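Local coordinates for methyltransferase small domain-containing protein (Thermoplasma acidophilum, PDB 1NE2) that is of unknown function but probably transfers methyl groups from S-adenosylmethionine, as a Rossmann-like methyltransferase, at residues B[60-65]-B[91-96]; B[152-157]-B[191-196]; B[177-180]-B[185-188]. All coordinates share one frame; numbering follows the deposited sequence.

Contact 1 (B[60-65]-B[91-96]); sequences TGNGIL and KRNCGG
The side-chain amide of Asn93 donates through ND2 to the backbone O of Asn62, 3.0 Å away, across the gap between the end of helix 84-93 and the loop leading into helix 64-71. The acceptor lies in Asn93's amide plane, and the donor in turn lies in the carbonyl plane of Asn62, with a C=O...donor angle of 150°. Asparagine suits this place because its other end is used as well: OD1 accepts from Gln18 N. The side chains of Asn62 and Asn93 cross at about a right angle, their amide planes 74° apart. In Asn62, CG sits between the backbone N and carbonyl carbon (chi1 83°), which brings OD1 to the N of Ile64 at 3.1 Å, an Asx turn at the start of the helix. Gly61 supplies the positive phi needed in the type II' turn from Thr60 to Gly63, and Gly63, the N-cap, has backbone angles that would jam a CB against the preceding carbonyl O. Next to Asn93, Cys94 forms a disulfide with Cys67 of helix 64-71, a covalent tie beside the polar one. A glycine-rich strand-turn-helix loop of this kind follows the first strand of Rossmann-like methyltransferases, where it usually cradles S-adenosylmethionine.

Contact 2 (B[152-157]-B[191-196]); sequences DFLRRE and VIFGVR
Phe193 has its CG beside the backbone N (chi1 -85°), which throws the ring from strand 187-197 onto helix 151-161, where it meets Leu154 at an oblique angle, CB closest and CD1 next. This is helix-on-sheet packing in the Rossmann-like methyltransferase fold: the helix links strands 142-147 and 162-173, and 187-197 is the antiparallel strand inserted between them. The contact is apolar and largely buried, and the ring is wedged obliquely against the helix instead of lying flat on it. CE2 makes the closest approach, 3.5 Å from Leu154 CB, while CD1 of the same leucine reaches CE2 at 3.9 Å. The neighbouring corner, CZ, reaches the helix backbone, 3.7 Å from Arg155 N, and CE1 meets Arg155 CA and CB. A phenylalanine fits because its ring is long enough to span the gap between backbones, whose nearest CA atoms, Arg155 and Phe193, are 8.0 Å apart; leucine offers a branched surface to rest on. Phe158 also meets the Phe193 ring edge-to-face, and Ile132 of helix 126-138 touches Leu154.

Arg155 contributes only its aliphatic start and backbone to this packing. Its chain runs straight out, then bends at chi3 (51°), so that the charged end leaves the apolar contact and bridges two acids: NH1 pairs with Glu167 on strand 162-173, and NH2 with Asp152 one helical turn earlier. Such pairing would be expected to steady the guanidinium beside the hydrophobic layer. In the second of these bridges Arg155 NH2 lies 2.6 Å from Asp152 OD1, which uses its anti lone pair, and the oxygen stands 19° out of the guanidinium plane.

Contact 3 (B[177-180]-B[185-188]); sequences IYRH and RARI
The long excursion that joins the antiparallel strands 162-173 and 187-197 folds back on itself here, with the guanidinium of Arg179 laid over Ala186. The flat group covers the alanine with one face: Ala186 CA lies over the centre of the guanidinium, and Arg185 O lies over the same face near the alanine. The closest pair, Arg179 NH2 and Ala186 CB at 3.0 Å, is shorter than a comfortable van der Waals contact, as is the 3.2 Å from Arg179 CZ to Ala186 CA, and in this surface loop the exact values of both are doubtful. No hydrogen bond crosses between the two segments, and the contact is one of van der Waals packing. The side chain of Arg179 arrives extended: CG lies beside the backbone N (chi1 -63°) and the chain then runs straight to NE, so its aliphatic part also passes Arg185 O, 4.0 Å from CD. Arginine suits the site by combining a long reach with a planar end. Alanine, being small, offers little bulk under the guanidinium. Val174 O accepts from Arg179 NE, which would limit how the guanidinium can turn. Val174 is also joined by its backbone to Ala186, so one residue just past strand 162-173 holds both partners of the contact, immediately before strand 187-197 starts back into the sheet.

Along the chain contact 1 closes first, then contact 2 opens and contact 3 is nested inside its loop. Contacts 2 and 3 both use strand 187-197, one on its sheet portion and the other at its start, with centres about 25 Å apart. Contact 1 lies on the opposite side of the chain's centre from contact 2, also about 25 Å away between centres, and about 29 Å from contact 3; none of the three touches another except where contacts 2 and 3 adjoin in sequence. Contact 1 thus lies beside the parallel part of the mixed sheet, at the presumed cofactor loop, and contact 2 on its antiparallel end, while contact 3 lies on a projection, its centre about 23 Å from the chain's centre.

Contact 1 (B[60-65]-B[91-96])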
ATOM      1  N   THR B  60       5.848  -2.460 -13.070  1.00 18.47           N
ATOM      2  CA  THR B  60       7.141  -2.412 -12.403  1.00 18.36           C
ATOM      3  C   THR B  60       8.343  -3.056 -13.101  1.00 19.80           C
ATOM      4  O   THR B  60       9.490  -2.711 -12.800  1.00 18.99           O
ATOM      5  CB  THR B  60       6.998  -2.989 -10.971  1.00 18.40           C
ATOM      6  OG1 THR B  60       8.097  -2.552 -10.164  1.00 16.40           O
ATOM      7  CG2 THR B  60       6.961  -4.517 -11.004  1.00 18.37           C
ATOM      8  N   GLY B  61       8.101  -3.976 -14.031  1.00 19.58           N
ATOM      9  CA  GLY B  61       9.213  -4.619 -14.716  1.00 21.20           C
ATOM     10  C   GLY B  61      10.189  -5.247 -13.738  1.00 20.24           C
ATOM     11  O   GLY B  61       9.782  -6.025 -12.876  1.00 20.66           O
ATOM     12  N   ASN B  62      11.470  -4.904 -13.851  1.00 21.40           N
ATOM     13  CA  ASN B  62      12.485  -5.451 -12.957  1.00 24.11           C
ATOM     14  C   ASN B  62      12.333  -4.880 -11.546  1.00 23.14           C
ATOM     15  O   ASN B  62      13.071  -5.254 -10.630  1.00 19.82           O
ATOM     16  CB  ASN B  62      13.888  -5.143 -13.489  1.00 28.42           C
ATOM     17  CG  ASN B  62      14.363  -3.749 -13.116  1.00 33.00           C
ATOM     18  OD1 ASN B  62      13.673  -2.755 -13.351  1.00 32.95           O
ATOM     19  ND2 ASN B  62      15.556  -3.672 -12.531  1.00 36.83           N
ATOM     20  N   GLY B  63      11.390  -3.953 -11.397  1.00 17.92           N
ATOM     21  CA  GLY B  63      11.111  -3.354 -10.107  1.00 18.33           C
ATOM     22  C   GLY B  63      11.968  -2.183  -9.656  1.00 18.68           C
ATOM     23  O   GLY B  63      11.826  -1.737  -8.525  1.00 17.01           O
ATOM     24  N   ILE B  64      12.827  -1.657 -10.523  1.00 14.41           N
ATOM     25  CA  ILE B  64      13.694  -0.557 -10.114  1.00 16.52           C
ATOM     26  C   ILE B  64      12.991   0.632  -9.443  1.00 17.76           C
ATOM     27  O   ILE B  64      13.457   1.126  -8.416  1.00 16.23           O
ATOM     28  CB  ILE B  64      14.554  -0.048 -11.301  1.00 17.97           C
ATOM     29  CG1 ILE B  64      15.592   0.951 -10.789  1.00 15.85           C
ATOM     30  CG2 ILE B  64      13.672   0.568 -12.376  1.00 20.73           C
ATOM     31  CD1 ILE B  64      16.582   1.421 -11.848  1.00 17.98           C
ATOM     32  N   LEU B  65      11.872   1.091  -9.992  1.00 15.11           N
ATOM     33  CA  LEU B  65      11.191   2.229  -9.377  1.00 14.34           C
ATOM     34  C   LEU B  65      10.540   1.878  -8.035  1.00 14.34           C
ATOM     35  O   LEU B  65      10.451   2.725  -7.144  1.00 14.40           O
ATOM     36  CB  LEU B  65      10.156   2.824 -10.340  1.00 17.61           C
ATOM     37  CG  LEU B  65      10.713   3.427 -11.640  1.00 15.79           C
ATOM     38  CD1 LEU B  65       9.576   4.103 -12.413  1.00 17.53           C
ATOM     39  CD2 LEU B  65      11.801   4.442 -11.337  1.00 19.00           C
ATOM     40  N   LYS B  91      11.180  -9.442  -7.138  1.00 22.47           N
ATOM     41  CA  LYS B  91      11.132  -9.920  -5.757  1.00 25.38           C
ATOM     42  C   LYS B  91      12.519 -10.172  -5.176  1.00 25.98           C
ATOM     43  O   LYS B  91      12.752  -9.950  -3.985  1.00 26.48           O
ATOM     44  CB  LYS B  91      10.302 -11.205  -5.662  1.00 27.77           C
ATOM     45  CG  LYS B  91       8.816 -11.014  -5.923  1.00 33.78           C
ATOM     46  CD  LYS B  91       8.049 -12.315  -5.719  1.00 36.28           C
ATOM     47  CE  LYS B  91       6.550 -12.087  -5.800  1.00 38.94           C
ATOM     48  NZ  LYS B  91       5.789 -13.359  -5.656  1.00 42.58           N
ATOM     49  N   ARG B  92      13.437 -10.644  -6.010  1.00 27.10           N
ATOM     50  CA  ARG B  92      14.792 -10.895  -5.548  1.00 30.95           C
ATOM     51  C   ARG B  92      15.552  -9.587  -5.395  1.00 29.96           C
ATOM     52  O   ARG B  92      16.465  -9.492  -4.574  1.00 31.56           O
ATOM     53  CB  ARG B  92      15.539 -11.801  -6.520  1.00 31.29           C
ATOM     54  CG  ARG B  92      14.967 -13.190  -6.616  1.00 36.20           C
ATOM     55  CD  ARG B  92      15.976 -14.122  -7.238  1.00 38.27           C
ATOM     56  NE  ARG B  92      15.379 -15.401  -7.588  1.00 41.25           N
ATOM     57  CZ  ARG B  92      16.061 -16.422  -8.091  1.00 38.76           C
ATOM     58  NH1 ARG B  92      17.366 -16.308  -8.297  1.00 38.45           N
ATOM     59  NH2 ARG B  92      15.434 -17.549  -8.396  1.00 39.29           N
ATOM     60  N   ASN B  93      15.183  -8.580  -6.182  1.00 30.04           N
ATOM     61  CA  ASN B  93      15.859  -7.292  -6.095  1.00 29.37           C
ATOM     62  C   ASN B  93      15.553  -6.580  -4.786  1.00 30.44           C
ATOM     63  O   ASN B  93      16.440  -5.972  -4.184  1.00 29.91           O
ATOM     64  CB  ASN B  93      15.493  -6.399  -7.282  1.00 29.46           C
ATOM     65  CG  ASN B  93      16.252  -6.772  -8.540  1.00 30.06           C
ATOM     66  OD1 ASN B  93      17.370  -7.286  -8.466  1.00 30.63           O
ATOM     67  ND2 ASN B  93      15.662  -6.501  -9.699  1.00 28.59           N
ATOM     68  N   CYS B  94      14.300  -6.645  -4.345  1.00 28.02           N
ATOM     69  CA  CYS B  94      13.919  -6.014  -3.087  1.00 27.24           C
ATOM     70  C   CYS B  94      12.709  -6.683  -2.444  1.00 29.22           C
ATOM     71  O   CYS B  94      11.561  -6.343  -2.728  1.00 28.17           O
ATOM     72  CB  CYS B  94      13.675  -4.509  -3.289  1.00 27.34           C
ATOM     73  SG  CYS B  94      12.458  -4.002  -4.549  1.00 28.09           S
ATOM     74  N   GLY B  95      12.986  -7.627  -1.551  1.00 28.86           N
ATOM     75  CA  GLY B  95      11.930  -8.367  -0.880  1.00 29.12           C
ATOM     76  C   GLY B  95      10.975  -7.583   0.002  1.00 27.28           C
ATOM     77  O   GLY B  95       9.878  -8.059   0.296  1.00 28.34           O
ATOM     78  N   GLY B  96      11.382  -6.390   0.426  1.00 26.30           N
ATOM     79  CA  GLY B  96      10.531  -5.579   1.279  1.00 24.79           C
ATOM     80  C   GLY B  96       9.323  -5.008   0.560  1.00 23.09           C
ATOM     81  O   GLY B  96       8.394  -4.494   1.187  1.00 23.41           O
TER

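Contact 2 (B[152-157]-B[191-196])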
ATOM      1  N   ASP B 152       1.366  15.251 -25.613  1.00 35.51           N
ATOM      2  CA  ASP B 152       0.109  15.960 -25.833  1.00 35.97           C
ATOM      3  C   ASP B 152      -1.082  15.196 -25.270  1.00 33.13           C
ATOM      4  O   ASP B 152      -1.906  15.758 -24.545  1.00 34.09           O
ATOM      5  CB  ASP B 152      -0.102  16.216 -27.327  1.00 39.26           C
ATOM      6  CG  ASP B 152       0.980  17.095 -27.928  1.00 44.44           C
ATOM      7  OD1 ASP B 152       1.205  18.207 -27.405  1.00 45.35           O
ATOM      8  OD2 ASP B 152       1.602  16.674 -28.926  1.00 48.55           O
ATOM      9  N   PHE B 153      -1.168  13.915 -25.609  1.00 30.17           N
ATOM     10  CA  PHE B 153      -2.256  13.069 -25.137  1.00 31.00           C
ATOM     11  C   PHE B 153      -2.272  12.999 -23.610  1.00 29.30           C
ATOM     12  O   PHE B 153      -3.317  13.164 -22.984  1.00 27.48           O
ATOM     13  CB  PHE B 153      -2.114  11.658 -25.706  1.00 33.68           C
ATOM     14  CG  PHE B 153      -3.132  10.682 -25.179  1.00 37.53           C
ATOM     15  CD1 PHE B 153      -4.484  10.839 -25.470  1.00 39.46           C
ATOM     16  CD2 PHE B 153      -2.737   9.603 -24.392  1.00 39.67           C
ATOM     17  CE1 PHE B 153      -5.428   9.934 -24.988  1.00 40.89           C
ATOM     18  CE2 PHE B 153      -3.672   8.693 -23.903  1.00 40.34           C
ATOM     19  CZ  PHE B 153      -5.020   8.859 -24.202  1.00 40.67           C
ATOM     20  N   LEU B 154      -1.111  12.750 -23.017  1.00 28.81           N
ATOM     21  CA  LEU B 154      -1.024  12.646 -21.565  1.00 27.39           C
ATOM     22  C   LEU B 154      -1.391  13.937 -20.847  1.00 24.66           C
ATOM     23  O   LEU B 154      -2.141  13.911 -19.875  1.00 27.15           O
ATOM     24  CB  LEU B 154       0.377  12.188 -21.152  1.00 26.83           C
ATOM     25  CG  LEU B 154       0.699  10.740 -21.529  1.00 28.35           C
ATOM     26  CD1 LEU B 154       2.107  10.398 -21.075  1.00 30.77           C
ATOM     27  CD2 LEU B 154      -0.313   9.795 -20.882  1.00 29.32           C
ATOM     28  N   ARG B 155      -0.872  15.066 -21.319  1.00 23.70           N
ATOM     29  CA  ARG B 155      -1.182  16.343 -20.694  1.00 26.19           C
ATOM     30  C   ARG B 155      -2.689  16.580 -20.723  1.00 26.84           C
ATOM     31  O   ARG B 155      -3.287  16.986 -19.724  1.00 25.97           O
ATOM     32  CB  ARG B 155      -0.461  17.478 -21.420  1.00 27.81           C
ATOM     33  CG  ARG B 155      -0.740  18.857 -20.847  1.00 32.37           C
ATOM     34  CD  ARG B 155       0.035  19.921 -21.602  1.00 37.13           C
ATOM     35  NE  ARG B 155      -0.171  19.812 -23.042  1.00 45.19           N
ATOM     36  CZ  ARG B 155       0.787  19.539 -23.923  1.00 44.58           C
ATOM     37  NH1 ARG B 155       2.036  19.346 -23.519  1.00 42.29           N
ATOM     38  NH2 ARG B 155       0.494  19.455 -25.214  1.00 46.56           N
ATOM     39  N   ARG B 156      -3.305  16.305 -21.869  1.00 27.81           N
ATOM     40  CA  ARG B 156      -4.744  16.492 -22.020  1.00 29.02           C
ATOM     41  C   ARG B 156      -5.490  15.638 -20.999  1.00 27.67           C
ATOM     42  O   ARG B 156      -6.314  16.143 -20.236  1.00 26.07           O
ATOM     43  CB  ARG B 156      -5.188  16.088 -23.429  1.00 29.89           C
ATOM     44  CG  ARG B 156      -6.629  16.449 -23.762  1.00 33.65           C
ATOM     45  CD  ARG B 156      -7.086  15.743 -25.030  1.00 35.22           C
ATOM     46  NE  ARG B 156      -7.442  14.347 -24.773  1.00 35.33           N
ATOM     47  CZ  ARG B 156      -7.687  13.449 -25.721  1.00 36.17           C
ATOM     48  NH1 ARG B 156      -7.611  13.791 -27.001  1.00 37.26           N
ATOM     49  NH2 ARG B 156      -8.021  12.209 -25.390  1.00 35.30           N
ATOM     50  N   GLU B 157      -5.191  14.343 -20.993  1.00 25.27           N
ATOM     51  CA  GLU B 157      -5.842  13.409 -20.079  1.00 26.18           C
ATOM     52  C   GLU B 157      -5.589  13.705 -18.602  1.00 26.16           C
ATOM     53  O   GLU B 157      -6.517  13.666 -17.791  1.00 24.20           O
ATOM     54  CB  GLU B 157      -5.410  11.971 -20.391  1.00 27.93           C
ATOM     55  CG  GLU B 157      -5.906  11.438 -21.730  1.00 32.45           C
ATOM     56  CD  GLU B 157      -7.405  11.621 -21.914  1.00 36.89           C
ATOM     57  OE1 GLU B 157      -7.810  12.555 -22.642  1.00 42.11           O
ATOM     58  OE2 GLU B 157      -8.179  10.839 -21.321  1.00 36.67           O
ATOM     59  N   VAL B 191       9.421  12.498 -21.177  1.00 17.68           N
ATOM     60  CA  VAL B 191       8.681  13.477 -20.402  1.00 17.31           C
ATOM     61  C   VAL B 191       8.278  12.929 -19.043  1.00 17.82           C
ATOM     62  O   VAL B 191       7.882  11.768 -18.916  1.00 18.11           O
ATOM     63  CB  VAL B 191       7.408  13.950 -21.159  1.00 17.46           C
ATOM     64  CG1 VAL B 191       6.442  12.790 -21.352  1.00 16.85           C
ATOM     65  CG2 VAL B 191       6.740  15.082 -20.391  1.00 17.15           C
ATOM     66  N   ILE B 192       8.406  13.780 -18.031  1.00 16.16           N
ATOM     67  CA  ILE B 192       8.035  13.447 -16.666  1.00 18.27           C
ATOM     68  C   ILE B 192       6.796  14.251 -16.303  1.00 16.36           C
ATOM     69  O   ILE B 192       6.785  15.478 -16.439  1.00 17.95           O
ATOM     70  CB  ILE B 192       9.154  13.814 -15.663  1.00 16.59           C
ATOM     71  CG1 ILE B 192      10.346  12.868 -15.832  1.00 19.38           C
ATOM     72  CG2 ILE B 192       8.612  13.747 -14.225  1.00 19.93           C
ATOM     73  CD1 ILE B 192      11.541  13.239 -14.959  1.00 19.15           C
ATOM     74  N   PHE B 193       5.759  13.551 -15.854  1.00 16.42           N
ATOM     75  CA  PHE B 193       4.506  14.178 -15.438  1.00 16.51           C
ATOM     76  C   PHE B 193       4.293  13.964 -13.949  1.00 15.36           C
ATOM     77  O   PHE B 193       4.576  12.888 -13.434  1.00 14.87           O
ATOM     78  CB  PHE B 193       3.315  13.564 -16.185  1.00 16.54           C
ATOM     79  CG  PHE B 193       3.061  14.175 -17.527  1.00 17.26           C
ATOM     80  CD1 PHE B 193       2.580  15.476 -17.630  1.00 21.71           C
ATOM     81  CD2 PHE B 193       3.314  13.457 -18.694  1.00 18.19           C
ATOM     82  CE1 PHE B 193       2.354  16.057 -18.883  1.00 22.09           C
ATOM     83  CE2 PHE B 193       3.089  14.030 -19.950  1.00 17.78           C
ATOM     84  CZ  PHE B 193       2.610  15.330 -20.040  1.00 21.53           C
ATOM     85  N   GLY B 194       3.809  15.007 -13.279  1.00 14.82           N
ATOM     86  CA  GLY B 194       3.483  14.956 -11.864  1.00 15.58           C
ATOM     87  C   GLY B 194       2.095  15.561 -11.821  1.00 17.49           C
ATOM     88  O   GLY B 194       1.915  16.695 -12.274  1.00 16.56           O
ATOM     89  N   VAL B 195       1.118  14.822 -11.300  1.00 15.79           N
ATOM     90  CA  VAL B 195      -0.269  15.297 -11.266  1.00 17.36           C
ATOM     91  C   VAL B 195      -0.957  15.095  -9.916  1.00 17.39           C
ATOM     92  O   VAL B 195      -0.763  14.064  -9.259  1.00 16.29           O
ATOM     93  CB  VAL B 195      -1.125  14.555 -12.332  1.00 18.26           C
ATOM     94  CG1 VAL B 195      -2.444  15.287 -12.547  1.00 18.04           C
ATOM     95  CG2 VAL B 195      -0.352  14.420 -13.639  1.00 16.59           C
ATOM     96  N   ARG B 196      -1.749  16.081  -9.495  1.00 17.51           N
ATOM     97  CA  ARG B 196      -2.501  15.960  -8.246  1.00 17.37           C
ATOM     98  C   ARG B 196      -3.933  15.591  -8.629  1.00 18.75           C
ATOM     99  O   ARG B 196      -4.604  16.341  -9.335  1.00 18.05           O
ATOM    100  CB  ARG B 196      -2.498  17.277  -7.468  1.00 19.16           C
ATOM    101  CG  ARG B 196      -3.344  17.248  -6.201  1.00 26.07           C
ATOM    102  CD  ARG B 196      -2.886  16.150  -5.251  1.00 33.62           C
ATOM    103  NE  ARG B 196      -3.528  16.246  -3.940  1.00 42.66           N
ATOM    104  CZ  ARG B 196      -4.800  15.941  -3.695  1.00 45.23           C
ATOM    105  NH1 ARG B 196      -5.583  15.508  -4.672  1.00 46.77           N
ATOM    106  NH2 ARG B 196      -5.291  16.081  -2.472  1.00 47.14           N
TER

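Contact 3 (B[177-180]-B[185-188])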
ATOM      1  N   ILE B 177      23.654   2.000 -32.251  1.00 26.34           N
ATOM      2  CA  ILE B 177      23.240   0.788 -32.949  1.00 27.31           C
ATOM      3  C   ILE B 177      21.772   0.873 -33.369  1.00 29.70           C
ATOM      4  O   ILE B 177      21.313   0.093 -34.206  1.00 29.07           O
ATOM      5  CB  ILE B 177      23.446  -0.476 -32.082  1.00 27.06           C
ATOM      6  CG1 ILE B 177      22.602  -0.393 -30.812  1.00 28.33           C
ATOM      7  CG2 ILE B 177      24.920  -0.633 -31.736  1.00 24.85           C
ATOM      8  CD1 ILE B 177      22.730  -1.625 -29.930  1.00 32.01           C
ATOM      9  N   TYR B 178      21.038   1.821 -32.793  1.00 29.82           N
ATOM     10  CA  TYR B 178      19.630   1.997 -33.137  1.00 32.90           C
ATOM     11  C   TYR B 178      19.390   3.279 -33.936  1.00 37.23           C
ATOM     12  O   TYR B 178      18.245   3.649 -34.201  1.00 37.18           O
ATOM     13  CB  TYR B 178      18.756   1.993 -31.878  1.00 29.74           C
ATOM     14  CG  TYR B 178      18.781   0.689 -31.115  1.00 31.08           C
ATOM     15  CD1 TYR B 178      18.723  -0.534 -31.785  1.00 28.53           C
ATOM     16  CD2 TYR B 178      18.859   0.672 -29.722  1.00 31.94           C
ATOM     17  CE1 TYR B 178      18.743  -1.741 -31.089  1.00 32.92           C
ATOM     18  CE2 TYR B 178      18.879  -0.535 -29.013  1.00 33.29           C
ATOM     19  CZ  TYR B 178      18.822  -1.734 -29.705  1.00 31.22           C
ATOM     20  OH  TYR B 178      18.847  -2.926 -29.020  1.00 33.84           O
ATOM     21  N   ARG B 179      20.470   3.960 -34.313  1.00 40.45           N
ATOM     22  CA  ARG B 179      20.353   5.180 -35.103  1.00 45.31           C
ATOM     23  C   ARG B 179      20.482   4.823 -36.578  1.00 49.93           C
ATOM     24  O   ARG B 179      21.077   3.801 -36.925  1.00 50.71           O
ATOM     25  CB  ARG B 179      21.438   6.188 -34.723  1.00 42.92           C
ATOM     26  CG  ARG B 179      21.359   6.673 -33.288  1.00 38.48           C
ATOM     27  CD  ARG B 179      22.375   7.770 -33.033  1.00 36.36           C
ATOM     28  NE  ARG B 179      22.741   7.826 -31.623  1.00 30.85           N
ATOM     29  CZ  ARG B 179      23.666   8.638 -31.121  1.00 32.15           C
ATOM     30  NH1 ARG B 179      24.325   9.476 -31.914  1.00 27.17           N
ATOM     31  NH2 ARG B 179      23.942   8.598 -29.822  1.00 24.50           N
ATOM     32  N   HIS B 180      19.935   5.670 -37.443  1.00 55.41           N
ATOM     33  CA  HIS B 180      19.969   5.417 -38.878  1.00 60.97           C
ATOM     34  C   HIS B 180      20.966   6.290 -39.632  1.00 62.35           C
ATOM     35  O   HIS B 180      21.207   6.075 -40.819  1.00 62.64           O
ATOM     36  CB  HIS B 180      18.565   5.604 -39.456  1.00 64.65           C
ATOM     37  CG  HIS B 180      17.497   4.917 -38.662  1.00 68.91           C
ATOM     38  ND1 HIS B 180      17.504   3.558 -38.425  1.00 70.61           N
ATOM     39  CD2 HIS B 180      16.404   5.403 -38.028  1.00 70.76           C
ATOM     40  CE1 HIS B 180      16.463   3.239 -37.677  1.00 71.33           C
ATOM     41  NE2 HIS B 180      15.779   4.339 -37.423  1.00 71.97           N
ATOM     42  N   ARG B 185      20.022  12.781 -34.120  1.00 55.86           N
ATOM     43  CA  ARG B 185      20.216  13.170 -32.730  1.00 53.67           C
ATOM     44  C   ARG B 185      20.590  11.969 -31.871  1.00 50.56           C
ATOM     45  O   ARG B 185      20.087  10.860 -32.065  1.00 48.02           O
ATOM     46  CB  ARG B 185      18.958  13.853 -32.184  1.00 55.77           C
ATOM     47  CG  ARG B 185      18.709  15.231 -32.786  1.00 57.80           C
ATOM     48  CD  ARG B 185      19.949  16.114 -32.662  1.00 59.78           C
ATOM     49  NE  ARG B 185      19.751  17.447 -33.225  1.00 62.07           N
ATOM     50  CZ  ARG B 185      18.925  18.359 -32.722  1.00 63.06           C
ATOM     51  NH1 ARG B 185      18.212  18.085 -31.637  1.00 63.88           N
ATOM     52  NH2 ARG B 185      18.811  19.546 -33.301  1.00 64.88           N
ATOM     53  N   ALA B 186      21.486  12.207 -30.920  1.00 48.03           N
ATOM     54  CA  ALA B 186      21.972  11.162 -30.034  1.00 45.89           C
ATOM     55  C   ALA B 186      21.062  10.883 -28.845  1.00 44.62           C
ATOM     56  O   ALA B 186      21.143   9.816 -28.237  1.00 40.67           O
ATOM     57  CB  ALA B 186      23.367  11.529 -29.537  1.00 46.47           C
ATOM     58  N   ARG B 187      20.196  11.833 -28.511  1.00 44.03           N
ATOM     59  CA  ARG B 187      19.310  11.651 -27.369  1.00 44.18           C
ATOM     60  C   ARG B 187      17.884  12.102 -27.630  1.00 44.67           C
ATOM     61  O   ARG B 187      17.635  13.278 -27.895  1.00 46.54           O
ATOM     62  CB  ARG B 187      19.880  12.393 -26.157  1.00 44.28           C
ATOM     63  CG  ARG B 187      21.159  11.771 -25.619  1.00 45.11           C
ATOM     64  CD  ARG B 187      22.026  12.782 -24.895  1.00 45.71           C
ATOM     65  NE  ARG B 187      21.429  13.297 -23.667  1.00 43.56           N
ATOM     66  CZ  ARG B 187      21.205  12.570 -22.579  1.00 45.26           C
ATOM     67  NH1 ARG B 187      21.523  11.282 -22.560  1.00 44.54           N
ATOM     68  NH2 ARG B 187      20.682  13.134 -21.499  1.00 45.50           N
ATOM     69  N   ILE B 188      16.951  11.156 -27.554  1.00 44.52           N
ATOM     70  CA  ILE B 188      15.541  11.454 -27.769  1.00 42.16           C
ATOM     71  C   ILE B 188      14.946  12.145 -26.549  1.00 42.01           C
ATOM     72  O   ILE B 188      15.587  12.252 -25.501  1.00 40.68           O
ATOM     73  CB  ILE B 188      14.722  10.179 -28.064  1.00 42.44           C
ATOM     74  CG1 ILE B 188      15.034   9.104 -27.021  1.00 44.17           C
ATOM     75  CG2 ILE B 188      15.006   9.698 -29.476  1.00 44.49           C
ATOM     76  CD1 ILE B 188      14.271   7.813 -27.223  1.00 46.18           C
TER